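Local coordinates for protein histidine utilization repressor (Pseudomonas syringae pv. tomato, PDB 2PKH) that probably represses the histidine utilization (hut) operon in the absence of inducer by binding DNA at hutP, and is represented here by its C-terminal UTRA domain, at residues A26-M31 with V128-L133; E19-E24 with Q35-S40; E54-N59 with T75-L80. All coordinates share one frame; numbering follows the deposited sequence.

Interaction 1. Residues A26-M31 with V128-L133; sequences ALALDM and VTAARL. With EDO (1,2-ethanediol), chain R.
Thr129 OG1 is the best-held polar atom, gripped by two partners on the neighbouring strand 49-59, the carbonyl oxygen of Phe57 and NH1 of Arg56. With OG1 anti to the backbone N (chi1 -177°), the hydroxyl is turned to that strand, and the face of strand 126-136 that meets residues 26-31 is left to apolar groups and backbone. The touching is done by three side chains of the last helical turn and the strand. Ala28 and Ala130 point their methyls at one another, CB of Ala28 lying 3.9 Å from CB of Ala130. Leu29 starts off beside this line; CD1 continues its chain (chi2 -179°), and the other branch is the one set over the strand backbone, Leu29 CD2 lying 3.8 Å from Thr129 C and 4.2 Å from Ala130 CB. The main chain leaves the helix at Asp30, whose positive phi (66°) turns it back so that Met31 N donates to Ala26 O at 2.8 Å. An ethanediol, probably from the crystallisation liquor, donates through O1 to Leu29 O at 2.7 Å. Val128 and Thr129 together face Thr121 as a classic beta bulge. Helix 22-29 thus lies by its C-terminal turn against strand 126-136, which runs between strands 49-59 and 113-123; Arg120 of the latter also binds Ala28 O.

Interaction 2. Residues E19-E24 with Q35-S40; sequences EAAGSE and QRVFHS. With EDO (1,2-ethanediol), chain O.
Two backbone bonds pair Glu19 with Val37 at the end of an antiparallel ladder: Glu19 N donates to Val37 O at 3.0 Å, and Val37 N to Glu19 O at 2.9 Å. Both donors lie nearly along the C=O axes they address. Past the neighbouring non-hydrogen-bonded pair, Ala20 with Arg36, the chain turns toward helix 22-29, yet Ala21 N still reaches Gln35 O at 2.8 Å, so the pairing continues after the strand has ended. Ala21 CB packs on CG1 of Val37 at 3.9 Å, while CG2 of Val37 meets the Glu19 CG methylene.

Glu19 holds CG in the crowded position between backbone N and carbonyl carbon (chi1 57°), and from there its chain extends across to His39. Its OE1 accepts from His39 ND1 at 2.7 Å. The bond is bent, 142° at the hydrogen. OE1 lies near the imidazole plane, at the ring edge, and ND1 meets it from above the carboxylate plane, the two planes standing 81° apart. OE1 is also bridged by Lys17 NZ, and OE2 accepts from O1 of an ethanediol at 2.8 Å. The opposite ring nitrogen of His39, NE2, is taken by Asp55 OD1, and Phe57 stacks on the ring. Arg36, folded back at chi2 and chi3, lays one face of its guanidinium over the Glu19 carbonyl, with NH1 3.3 Å from Glu19 C; its charge is met by Glu18. The carboxylate at each ring nitrogen is consistent with a doubly protonated, positively charged His39, while Lys17 would help keep Glu19 ionised.

Interaction 3. Residues E54-N59 with T75-L80; sequences EDRFVN and TPYAYL
Strand 54-59 and the first turn of helix 76-83 (residues 76-80) run in nearly the same direction, the axes of these short segments 21° apart and 11.2 Å from each other at closest approach. The contact is helix-on-sheet packing within the UTRA domain, in which helix 76-83 lies against a face of the antiparallel sheet, and Glu54, Arg56 and Val58, every second residue of the strand, point to the helix. Thr75 is the N-cap: its OG1 accepts from Ala78 N at 3.1 Å. Next to it the ring of Pro76 is set against the paired charged side chains of Glu54 and Arg56. The Glu54 carboxylate comes up tip to tip with this ring, OE2 3.6 Å from Pro76 CG, and Arg56 crosses it obliquely, laying its CD 3.6 Å from Pro76 CB.

Glu54 and Arg56 both keep CG anti to the backbone N, but the bend of Arg56 at chi3 (-59°) swings its guanidinium back to the glutamate. Arg56 NE then donates to Glu54 OE1 at 2.7 Å in a nearly straight salt bridge; the acceptor lies in the guanidinium plane, whereas NE stands above the carboxylate plane. NH2 adds a weak bond to the same oxygen, NH1 being used by strand 126-136. This pairing offsets the charge of a buried acid and base, and the helix N-terminus close by would probably favour the ionised carboxylate. Farther along, the branches of Val58 and Leu80 meet tip to tip, Val58 CG1 to Leu80 CD2 at 3.8 Å. A water joins strand to helix, donating to Glu54 OE1 at 2.5 Å and accepting from Tyr77 N at 2.9 Å.

In the fold
All three interactions involve the same antiparallel sheet of the UTRA domain. Interactions 1 and 2 lie about 9 Å apart between centres and share helix 22-29; Met31 and Leu29 of the first pack on Val37 of the second. Their segments alternate along the chain. Interaction 3, centred about 11 Å from interaction 1 and about 13 Å from interaction 2, follows interaction 2 in sequence and falls between the two segments of interaction 1. Strand 49-59 joins them, since it runs between strands 36-46 and 126-136 and is probably hydrogen-bonded to both. The sheet therefore ties distant parts of the sequence into one core, with helices 22-29 and 76-83 packed against it.

Interaction 1. Residues A26-M31 with V128-L133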
ATOM      1  N   ALA B  26      19.089  -8.065  20.014  1.00 26.97           N
ATOM      2  CA  ALA B  26      20.413  -8.120  19.335  1.00 26.46           C
ATOM      3  C   ALA B  26      20.269  -8.436  17.854  1.00 25.60           C
ATOM      4  O   ALA B  26      20.938  -7.819  17.012  1.00 25.05           O
ATOM      5  CB  ALA B  26      21.342  -9.105  20.017  1.00 26.54           C
ATOM      6  N   LEU B  27      19.384  -9.376  17.521  1.00 24.28           N
ATOM      7  CA  LEU B  27      19.109  -9.778  16.162  1.00 24.14           C
ATOM      8  C   LEU B  27      18.193  -8.779  15.473  1.00 25.21           C
ATOM      9  O   LEU B  27      18.382  -8.468  14.293  1.00 26.58           O
ATOM     10  CB  LEU B  27      18.415 -11.164  16.146  1.00 25.97           C
ATOM     11  CG  LEU B  27      19.115 -12.473  16.525  1.00 26.06           C
ATOM     12  CD1 LEU B  27      18.045 -13.553  16.692  1.00 26.68           C
ATOM     13  CD2 LEU B  27      20.118 -12.856  15.471  1.00 29.68           C
ATOM     14  N   ALA B  28      17.189  -8.263  16.199  1.00 25.90           N
ATOM     15  CA  ALA B  28      16.257  -7.280  15.624  1.00 25.54           C
ATOM     16  C   ALA B  28      17.024  -5.986  15.192  1.00 25.43           C
ATOM     17  O   ALA B  28      16.818  -5.511  14.075  1.00 25.43           O
ATOM     18  CB  ALA B  28      15.075  -6.952  16.635  1.00 24.54           C
ATOM     19  N   LEU B  29      17.946  -5.511  16.047  1.00 23.75           N
ATOM     20  CA  LEU B  29      18.598  -4.203  15.927  1.00 24.69           C
ATOM     21  C   LEU B  29      20.113  -4.232  15.568  1.00 25.91           C
ATOM     22  O   LEU B  29      20.780  -3.197  15.556  1.00 27.23           O
ATOM     23  CB  LEU B  29      18.397  -3.458  17.245  1.00 24.62           C
ATOM     24  CG  LEU B  29      16.932  -3.148  17.637  1.00 24.98           C
ATOM     25  CD1 LEU B  29      16.840  -2.395  18.932  1.00 22.50           C
ATOM     26  CD2 LEU B  29      16.253  -2.396  16.507  1.00 22.02           C
ATOM     27  N   ASP B  30      20.620  -5.423  15.324  1.00 25.65           N
ATOM     28  CA  ASP B  30      21.955  -5.688  14.785  1.00 28.39           C
ATOM     29  C   ASP B  30      22.897  -5.228  15.808  1.00 27.89           C
ATOM     30  O   ASP B  30      23.723  -4.347  15.552  1.00 28.00           O
ATOM     31  CB  ASP B  30      22.201  -4.913  13.450  1.00 28.10           C
ATOM     32  CG  ASP B  30      21.472  -5.528  12.272  1.00 34.26           C
ATOM     33  OD1 ASP B  30      20.793  -6.553  12.496  1.00 40.02           O
ATOM     34  OD2 ASP B  30      21.597  -5.015  11.113  1.00 38.37           O
HETATM   35  N   MSE B  31      22.782  -5.777  17.006  1.00 28.81           N
HETATM   36  CA  MSE B  31      23.667  -5.344  18.064  1.00 29.68           C
HETATM   37  C   MSE B  31      24.142  -6.474  18.972  1.00 27.52           C
HETATM   38  O   MSE B  31      23.725  -7.596  18.796  1.00 27.87           O
HETATM   39  CB  MSE B  31      22.988  -4.232  18.864  1.00 29.34           C
HETATM   40  CG  MSE B  31      21.637  -4.507  19.322  1.00 31.33           C
HETATM   41 SE   MSE B  31      21.030  -2.804  20.222  0.90 39.24          SE
HETATM   42  CE  MSE B  31      20.879  -1.670  18.663  1.00 32.70           C
ATOM     43  N   VAL B 128      16.541   1.269  13.688  1.00 23.64           N
ATOM     44  CA  VAL B 128      16.343   2.281  14.682  1.00 23.47           C
ATOM     45  C   VAL B 128      15.540   1.691  15.835  1.00 23.89           C
ATOM     46  O   VAL B 128      15.808   1.983  17.028  1.00 20.91           O
ATOM     47  CB  VAL B 128      15.542   3.480  14.090  1.00 25.29           C
ATOM     48  CG1 VAL B 128      15.028   4.426  15.209  1.00 26.85           C
ATOM     49  CG2 VAL B 128      16.371   4.301  13.038  1.00 23.62           C
ATOM     50  N   THR B 129      14.519   0.911  15.468  1.00 21.41           N
ATOM     51  CA  THR B 129      13.554   0.481  16.452  1.00 20.76           C
ATOM     52  C   THR B 129      12.845  -0.828  16.009  1.00 21.22           C
ATOM     53  O   THR B 129      12.773  -1.121  14.817  1.00 19.89           O
ATOM     54  CB  THR B 129      12.525   1.636  16.732  1.00 22.37           C
ATOM     55  OG1 THR B 129      11.623   1.218  17.755  1.00 23.03           O
ATOM     56  CG2 THR B 129      11.722   2.006  15.414  1.00 20.24           C
ATOM     57  N   ALA B 130      12.390  -1.635  16.964  1.00 20.76           N
ATOM     58  CA  ALA B 130      11.602  -2.824  16.680  1.00 20.00           C
ATOM     59  C   ALA B 130      10.467  -2.823  17.681  1.00 20.71           C
ATOM     60  O   ALA B 130      10.682  -2.468  18.866  1.00 19.47           O
ATOM     61  CB  ALA B 130      12.468  -4.079  16.845  1.00 20.72           C
ATOM     62  N   ALA B 131       9.246  -3.174  17.246  1.00 20.42           N
ATOM     63  CA  ALA B 131       8.075  -3.082  18.147  1.00 19.33           C
ATOM     64  C   ALA B 131       7.216  -4.328  18.005  1.00 20.59           C
ATOM     65  O   ALA B 131       7.109  -4.890  16.917  1.00 21.27           O
ATOM     66  CB  ALA B 131       7.219  -1.811  17.858  1.00 20.05           C
ATOM     67  N   ARG B 132       6.516  -4.672  19.053  1.00 21.06           N
ATOM     68  CA  ARG B 132       5.616  -5.817  19.027  1.00 23.11           C
ATOM     69  C   ARG B 132       4.312  -5.210  19.406  1.00 23.53           C
ATOM     70  O   ARG B 132       4.176  -4.639  20.493  1.00 21.45           O
ATOM     71  CB  ARG B 132       6.052  -6.829  20.108  1.00 23.90           C
ATOM     72  CG  ARG B 132       5.233  -8.104  20.159  1.00 23.05           C
ATOM     73  CD  ARG B 132       5.695  -8.982  21.310  1.00 24.92           C
ATOM     74  NE  ARG B 132       5.069 -10.299  21.149  1.00 27.72           N
ATOM     75  CZ  ARG B 132       3.940 -10.632  21.737  1.00 29.42           C
ATOM     76  NH1 ARG B 132       3.359  -9.762  22.550  1.00 35.01           N
ATOM     77  NH2 ARG B 132       3.396 -11.829  21.539  1.00 27.51           N
ATOM     78  N   LEU B 133       3.344  -5.225  18.493  1.00 21.68           N
ATOM     79  CA  LEU B 133       2.098  -4.457  18.775  1.00 22.36           C
ATOM     80  C   LEU B 133       0.961  -5.459  18.822  1.00 23.10           C
ATOM     81  O   LEU B 133       0.775  -6.252  17.873  1.00 23.43           O
ATOM     82  CB  LEU B 133       1.848  -3.446  17.643  1.00 22.70           C
ATOM     83  CG  LEU B 133       3.041  -2.575  17.180  1.00 23.24           C
ATOM     84  CD1 LEU B 133       2.649  -2.096  15.801  1.00 22.75           C
ATOM     85  CD2 LEU B 133       3.021  -1.445  18.144  1.00 18.06           C
TER
HETATM   86  C1  EDO R1029      22.990  -0.477  14.630  1.00 30.67           C
HETATM   87  O1  EDO R1029      21.628  -0.685  15.148  1.00 44.16           O
HETATM   88  C2  EDO R1029      23.734  -1.836  14.531  1.00 34.27           C
HETATM   89  O2  EDO R1029      24.569  -2.246  13.372  1.00 33.34           O

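Interaction 2. Residues E19-E24 with Q35-S40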
ATOM      1  N   GLU B  19      17.899  -1.134  29.164  1.00 23.10           N
ATOM      2  CA  GLU B  19      18.180  -2.513  29.582  1.00 24.02           C
ATOM      3  C   GLU B  19      19.122  -3.117  28.540  1.00 24.57           C
ATOM      4  O   GLU B  19      19.290  -2.555  27.469  1.00 23.29           O
ATOM      5  CB  GLU B  19      16.894  -3.311  29.624  1.00 23.01           C
ATOM      6  CG  GLU B  19      16.207  -3.270  28.207  1.00 23.98           C
ATOM      7  CD  GLU B  19      14.822  -3.843  28.179  1.00 31.37           C
ATOM      8  OE1 GLU B  19      14.008  -3.346  28.972  1.00 29.18           O
ATOM      9  OE2 GLU B  19      14.488  -4.707  27.318  1.00 30.32           O
ATOM     10  N   ALA B  20      19.677  -4.299  28.817  1.00 25.50           N
ATOM     11  CA  ALA B  20      20.436  -5.060  27.791  1.00 24.61           C
ATOM     12  C   ALA B  20      19.547  -5.508  26.602  1.00 24.03           C
ATOM     13  O   ALA B  20      18.367  -5.920  26.766  1.00 24.41           O
ATOM     14  CB  ALA B  20      21.194  -6.314  28.456  1.00 25.66           C
ATOM     15  N   ALA B  21      20.111  -5.478  25.400  1.00 23.40           N
ATOM     16  CA  ALA B  21      19.405  -5.908  24.228  1.00 23.01           C
ATOM     17  C   ALA B  21      18.882  -7.300  24.458  1.00 24.94           C
ATOM     18  O   ALA B  21      17.734  -7.594  24.136  1.00 24.63           O
ATOM     19  CB  ALA B  21      20.350  -5.929  22.966  1.00 21.91           C
ATOM     20  N   GLY B  22      19.754  -8.206  24.936  1.00 26.30           N
ATOM     21  CA  GLY B  22      19.407  -9.648  24.903  1.00 27.24           C
ATOM     22  C   GLY B  22      19.363 -10.233  23.488  1.00 28.83           C
ATOM     23  O   GLY B  22      19.597  -9.532  22.476  1.00 26.09           O
ATOM     24  N   SER B  23      19.091 -11.541  23.391  1.00 29.88           N
ATOM     25  CA  SER B  23      19.171 -12.225  22.086  1.00 31.05           C
ATOM     26  C   SER B  23      18.251 -11.619  21.039  1.00 31.52           C
ATOM     27  O   SER B  23      18.625 -11.439  19.867  1.00 31.81           O
ATOM     28  CB  SER B  23      18.891 -13.737  22.235  1.00 32.53           C
ATOM     29  OG  SER B  23      19.574 -14.278  23.383  1.00 35.90           O
ATOM     30  N   GLU B  24      17.034 -11.298  21.468  1.00 32.17           N
ATOM     31  CA  GLU B  24      15.967 -10.861  20.591  1.00 32.50           C
ATOM     32  C   GLU B  24      16.296  -9.532  19.942  1.00 30.17           C
ATOM     33  O   GLU B  24      16.204  -9.382  18.733  1.00 29.98           O
ATOM     34  CB  GLU B  24      14.696 -10.655  21.429  1.00 33.45           C
ATOM     35  CG  GLU B  24      13.650 -11.669  21.270  1.00 38.26           C
ATOM     36  CD  GLU B  24      12.225 -11.040  21.235  1.00 43.35           C
ATOM     37  OE1 GLU B  24      12.065  -9.851  20.794  1.00 44.61           O
ATOM     38  OE2 GLU B  24      11.258 -11.752  21.598  1.00 48.38           O
ATOM     39  N   GLN B  35      24.567  -4.968  24.716  1.00 28.36           N
ATOM     40  CA  GLN B  35      24.517  -3.529  24.452  1.00 28.35           C
ATOM     41  C   GLN B  35      23.218  -2.943  24.972  1.00 26.62           C
ATOM     42  O   GLN B  35      22.209  -3.629  25.021  1.00 24.46           O
ATOM     43  CB  GLN B  35      24.560  -3.282  22.952  1.00 28.79           C
ATOM     44  CG  GLN B  35      25.491  -2.187  22.625  1.00 34.35           C
ATOM     45  CD  GLN B  35      26.294  -2.460  21.373  1.00 39.03           C
ATOM     46  OE1 GLN B  35      27.505  -2.177  21.328  1.00 42.53           O
ATOM     47  NE2 GLN B  35      25.651  -3.013  20.356  1.00 38.16           N
ATOM     48  N   ARG B  36      23.240  -1.671  25.355  1.00 25.60           N
ATOM     49  CA  ARG B  36      22.061  -1.067  25.948  1.00 26.68           C
ATOM     50  C   ARG B  36      21.076  -0.544  24.905  1.00 24.69           C
ATOM     51  O   ARG B  36      21.468   0.040  23.892  1.00 23.71           O
ATOM     52  CB  ARG B  36      22.386   0.027  26.930  1.00 27.51           C
ATOM     53  CG  ARG B  36      23.715  -0.129  27.737  1.00 34.11           C
ATOM     54  CD  ARG B  36      23.968  -1.523  28.340  1.00 41.46           C
ATOM     55  NE  ARG B  36      22.943  -2.139  29.192  1.00 43.79           N
ATOM     56  CZ  ARG B  36      22.153  -1.522  30.072  1.00 44.25           C
ATOM     57  NH1 ARG B  36      21.326  -2.251  30.819  1.00 41.00           N
ATOM     58  NH2 ARG B  36      22.205  -0.202  30.232  1.00 43.81           N
ATOM     59  N   VAL B  37      19.807  -0.804  25.168  1.00 23.32           N
ATOM     60  CA  VAL B  37      18.728  -0.392  24.288  1.00 23.22           C
ATOM     61  C   VAL B  37      17.737   0.324  25.193  1.00 21.95           C
ATOM     62  O   VAL B  37      17.754   0.128  26.425  1.00 22.30           O
ATOM     63  CB  VAL B  37      17.989  -1.576  23.605  1.00 24.03           C
ATOM     64  CG1 VAL B  37      18.910  -2.330  22.632  1.00 23.33           C
ATOM     65  CG2 VAL B  37      17.298  -2.493  24.608  1.00 25.55           C
ATOM     66  N   PHE B  38      16.882   1.144  24.612  1.00 20.25           N
ATOM     67  CA  PHE B  38      15.763   1.736  25.397  1.00 19.93           C
ATOM     68  C   PHE B  38      14.479   1.018  25.109  1.00 18.43           C
ATOM     69  O   PHE B  38      14.286   0.541  23.997  1.00 18.91           O
ATOM     70  CB  PHE B  38      15.606   3.227  25.065  1.00 20.59           C
ATOM     71  CG  PHE B  38      16.831   4.039  25.317  1.00 23.01           C
ATOM     72  CD1 PHE B  38      17.593   3.832  26.474  1.00 23.64           C
ATOM     73  CD2 PHE B  38      17.156   5.091  24.464  1.00 22.04           C
ATOM     74  CE1 PHE B  38      18.674   4.654  26.787  1.00 25.31           C
ATOM     75  CE2 PHE B  38      18.237   5.916  24.762  1.00 23.64           C
ATOM     76  CZ  PHE B  38      19.013   5.698  25.922  1.00 25.66           C
ATOM     77  N   HIS B  39      13.625   0.895  26.116  1.00 18.73           N
ATOM     78  CA  HIS B  39      12.477  -0.004  26.034  1.00 17.66           C
ATOM     79  C   HIS B  39      11.268   0.768  26.612  1.00 19.20           C
ATOM     80  O   HIS B  39      11.319   1.208  27.748  1.00 17.46           O
ATOM     81  CB  HIS B  39      12.753  -1.258  26.900  1.00 18.85           C
ATOM     82  CG  HIS B  39      11.611  -2.222  26.938  1.00 16.14           C
ATOM     83  ND1 HIS B  39      11.483  -3.203  27.895  1.00 14.05           N
ATOM     84  CD2 HIS B  39      10.477  -2.260  26.214  1.00 12.68           C
ATOM     85  CE1 HIS B  39      10.339  -3.829  27.730  1.00 20.06           C
ATOM     86  NE2 HIS B  39       9.728  -3.307  26.687  1.00 18.01           N
ATOM     87  N   SER B  40      10.204   0.926  25.827  1.00 18.45           N
ATOM     88  CA  SER B  40       9.011   1.473  26.304  1.00 17.92           C
ATOM     89  C   SER B  40       7.858   0.439  26.110  1.00 18.99           C
ATOM     90  O   SER B  40       7.814  -0.270  25.110  1.00 20.41           O
ATOM     91  CB  SER B  40       8.670   2.841  25.602  1.00 19.68           C
ATOM     92  OG  SER B  40       8.523   2.696  24.162  1.00 17.87           O
TER
HETATM   93  C1  EDO O1016      12.814  -6.391  29.871  1.00 37.23           C
HETATM   94  O1  EDO O1016      12.487  -6.365  28.457  1.00 26.66           O
HETATM   95  C2  EDO O1016      11.812  -5.572  30.713  1.00 36.70           C
HETATM   96  O2  EDO O1016      10.489  -6.170  30.770  1.00 43.60           O

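Interaction 3. Residues E54-N59 with T75-L80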
ATOM      1  N   GLU B  54       1.873  -1.400  22.854  1.00 17.65           N
ATOM      2  CA  GLU B  54       3.002  -1.211  21.902  1.00 21.58           C
ATOM      3  C   GLU B  54       4.253  -1.476  22.758  1.00 21.39           C
ATOM      4  O   GLU B  54       4.503  -0.695  23.672  1.00 20.78           O
ATOM      5  CB  GLU B  54       3.054   0.263  21.482  1.00 20.13           C
ATOM      6  CG  GLU B  54       4.336   0.721  20.756  1.00 22.66           C
ATOM      7  CD  GLU B  54       4.479   2.283  20.659  1.00 26.84           C
ATOM      8  OE1 GLU B  54       5.118   2.820  19.702  1.00 31.80           O
ATOM      9  OE2 GLU B  54       3.933   2.963  21.534  1.00 32.14           O
ATOM     10  N   ASP B  55       4.981  -2.566  22.490  1.00 22.48           N
ATOM     11  CA  ASP B  55       6.196  -2.933  23.236  1.00 21.88           C
ATOM     12  C   ASP B  55       7.326  -2.648  22.285  1.00 20.73           C
ATOM     13  O   ASP B  55       7.412  -3.323  21.258  1.00 20.51           O
ATOM     14  CB  ASP B  55       6.188  -4.437  23.495  1.00 23.12           C
ATOM     15  CG  ASP B  55       7.090  -4.810  24.687  1.00 26.10           C
ATOM     16  OD1 ASP B  55       7.605  -3.849  25.347  1.00 26.36           O
ATOM     17  OD2 ASP B  55       7.315  -6.037  24.910  1.00 25.45           O
ATOM     18  N   ARG B  56       8.105  -1.597  22.559  1.00 18.33           N
ATOM     19  CA  ARG B  56       9.007  -0.992  21.576  1.00 18.88           C
ATOM     20  C   ARG B  56      10.408  -0.934  22.095  1.00 17.87           C
ATOM     21  O   ARG B  56      10.619  -0.521  23.237  1.00 19.18           O
ATOM     22  CB  ARG B  56       8.547   0.470  21.231  1.00 17.87           C
ATOM     23  CG  ARG B  56       9.514   1.208  20.248  1.00 17.95           C
ATOM     24  CD  ARG B  56       8.905   2.486  19.633  1.00 22.86           C
ATOM     25  NE  ARG B  56       7.660   2.281  18.860  1.00 22.54           N
ATOM     26  CZ  ARG B  56       7.589   1.897  17.587  1.00 27.23           C
ATOM     27  NH1 ARG B  56       8.692   1.591  16.897  1.00 21.26           N
ATOM     28  NH2 ARG B  56       6.385   1.748  17.026  1.00 26.56           N
ATOM     29  N   PHE B  57      11.355  -1.286  21.263  1.00 18.46           N
ATOM     30  CA  PHE B  57      12.769  -1.185  21.634  1.00 19.24           C
ATOM     31  C   PHE B  57      13.520  -0.296  20.644  1.00 20.36           C
ATOM     32  O   PHE B  57      13.203  -0.328  19.434  1.00 19.84           O
ATOM     33  CB  PHE B  57      13.370  -2.603  21.637  1.00 18.66           C
ATOM     34  CG  PHE B  57      12.616  -3.564  22.538  1.00 19.83           C
ATOM     35  CD1 PHE B  57      13.092  -3.889  23.813  1.00 19.15           C
ATOM     36  CD2 PHE B  57      11.372  -4.112  22.103  1.00 21.80           C
ATOM     37  CE1 PHE B  57      12.342  -4.747  24.638  1.00 19.29           C
ATOM     38  CE2 PHE B  57      10.640  -4.952  22.922  1.00 19.90           C
ATOM     39  CZ  PHE B  57      11.114  -5.223  24.221  1.00 20.33           C
ATOM     40  N   VAL B  58      14.535   0.449  21.147  1.00 20.51           N
ATOM     41  CA  VAL B  58      15.135   1.580  20.429  1.00 21.60           C
ATOM     42  C   VAL B  58      16.618   1.575  20.679  1.00 21.05           C
ATOM     43  O   VAL B  58      17.108   1.392  21.800  1.00 19.04           O
ATOM     44  CB  VAL B  58      14.532   2.981  20.847  1.00 20.50           C
ATOM     45  CG1 VAL B  58      15.198   4.103  20.097  1.00 22.70           C
ATOM     46  CG2 VAL B  58      12.949   3.028  20.730  1.00 20.99           C
ATOM     47  N   ASN B  59      17.331   1.728  19.589  1.00 21.69           N
ATOM     48  CA  ASN B  59      18.750   1.769  19.631  1.00 23.46           C
ATOM     49  C   ASN B  59      19.116   3.060  20.337  1.00 21.58           C
ATOM     50  O   ASN B  59      18.798   4.160  19.844  1.00 20.89           O
ATOM     51  CB  ASN B  59      19.340   1.810  18.216  1.00 25.33           C
ATOM     52  CG  ASN B  59      20.788   2.214  18.260  1.00 32.34           C
ATOM     53  OD1 ASN B  59      21.110   3.323  17.877  1.00 40.40           O
ATOM     54  ND2 ASN B  59      21.641   1.382  18.884  1.00 38.17           N
ATOM     55  N   THR B  75       3.501  10.056  20.242  1.00 27.54           N
ATOM     56  CA  THR B  75       3.839   8.626  20.227  1.00 25.91           C
ATOM     57  C   THR B  75       5.375   8.481  20.034  1.00 24.85           C
ATOM     58  O   THR B  75       6.060   9.401  19.493  1.00 23.67           O
ATOM     59  CB  THR B  75       3.183   7.860  19.084  1.00 26.64           C
ATOM     60  OG1 THR B  75       3.729   8.322  17.850  1.00 27.77           O
ATOM     61  CG2 THR B  75       1.627   7.963  19.094  1.00 25.57           C
ATOM     62  N   PRO B  76       5.953   7.370  20.515  1.00 23.36           N
ATOM     63  CA  PRO B  76       7.356   7.030  20.207  1.00 23.33           C
ATOM     64  C   PRO B  76       7.714   7.101  18.687  1.00 24.10           C
ATOM     65  O   PRO B  76       8.728   7.688  18.295  1.00 23.79           O
ATOM     66  CB  PRO B  76       7.514   5.614  20.760  1.00 24.53           C
ATOM     67  CG  PRO B  76       6.457   5.526  21.909  1.00 22.48           C
ATOM     68  CD  PRO B  76       5.321   6.469  21.508  1.00 23.27           C
ATOM     69  N   TYR B  77       6.857   6.543  17.840  1.00 25.58           N
ATOM     70  CA  TYR B  77       7.130   6.625  16.386  1.00 26.45           C
ATOM     71  C   TYR B  77       7.220   8.056  15.887  1.00 26.95           C
ATOM     72  O   TYR B  77       8.102   8.355  15.120  1.00 28.09           O
ATOM     73  CB  TYR B  77       6.092   5.878  15.613  1.00 24.65           C
ATOM     74  CG  TYR B  77       6.548   5.644  14.197  1.00 28.13           C
ATOM     75  CD1 TYR B  77       7.398   4.579  13.876  1.00 32.14           C
ATOM     76  CD2 TYR B  77       6.165   6.518  13.176  1.00 27.35           C
ATOM     77  CE1 TYR B  77       7.827   4.359  12.555  1.00 28.48           C
ATOM     78  CE2 TYR B  77       6.620   6.341  11.873  1.00 30.04           C
ATOM     79  CZ  TYR B  77       7.443   5.252  11.561  1.00 30.36           C
ATOM     80  OH  TYR B  77       7.852   5.026  10.228  1.00 26.85           O
ATOM     81  N   ALA B  78       6.321   8.936  16.331  1.00 26.70           N
ATOM     82  CA  ALA B  78       6.346  10.314  15.888  1.00 27.33           C
ATOM     83  C   ALA B  78       7.629  10.928  16.363  1.00 28.36           C
ATOM     84  O   ALA B  78       8.327  11.593  15.591  1.00 29.66           O
ATOM     85  CB  ALA B  78       5.160  11.086  16.462  1.00 27.69           C
ATOM     86  N   TYR B  79       7.941  10.762  17.658  1.00 26.87           N
ATOM     87  CA  TYR B  79       9.202  11.252  18.187  1.00 26.19           C
ATOM     88  C   TYR B  79      10.417  10.778  17.354  1.00 26.37           C
ATOM     89  O   TYR B  79      11.217  11.583  16.845  1.00 27.05           O
ATOM     90  CB  TYR B  79       9.384  10.835  19.634  1.00 24.18           C
ATOM     91  CG  TYR B  79      10.746  11.171  20.151  1.00 24.10           C
ATOM     92  CD1 TYR B  79      11.084  12.491  20.416  1.00 22.09           C
ATOM     93  CD2 TYR B  79      11.694  10.166  20.393  1.00 20.94           C
ATOM     94  CE1 TYR B  79      12.364  12.841  20.876  1.00 25.95           C
ATOM     95  CE2 TYR B  79      12.981  10.479  20.862  1.00 21.20           C
ATOM     96  CZ  TYR B  79      13.293  11.839  21.116  1.00 25.95           C
ATOM     97  OH  TYR B  79      14.514  12.183  21.612  1.00 26.90           O
ATOM     98  N   LEU B  80      10.521   9.469  17.194  1.00 25.39           N
ATOM     99  CA  LEU B  80      11.620   8.866  16.461  1.00 26.01           C
ATOM    100  C   LEU B  80      11.727   9.375  15.014  1.00 27.00           C
ATOM    101  O   LEU B  80      12.817   9.645  14.514  1.00 27.08           O
ATOM    102  CB  LEU B  80      11.510   7.325  16.499  1.00 25.81           C
ATOM    103  CG  LEU B  80      11.798   6.576  17.828  1.00 22.41           C
ATOM    104  CD1 LEU B  80      11.507   5.103  17.577  1.00 19.29           C
ATOM    105  CD2 LEU B  80      13.225   6.801  18.292  1.00 22.68           C
TER
HETATM  106  O   HOH W   1       4.528   4.817  18.285  1.00 17.55           O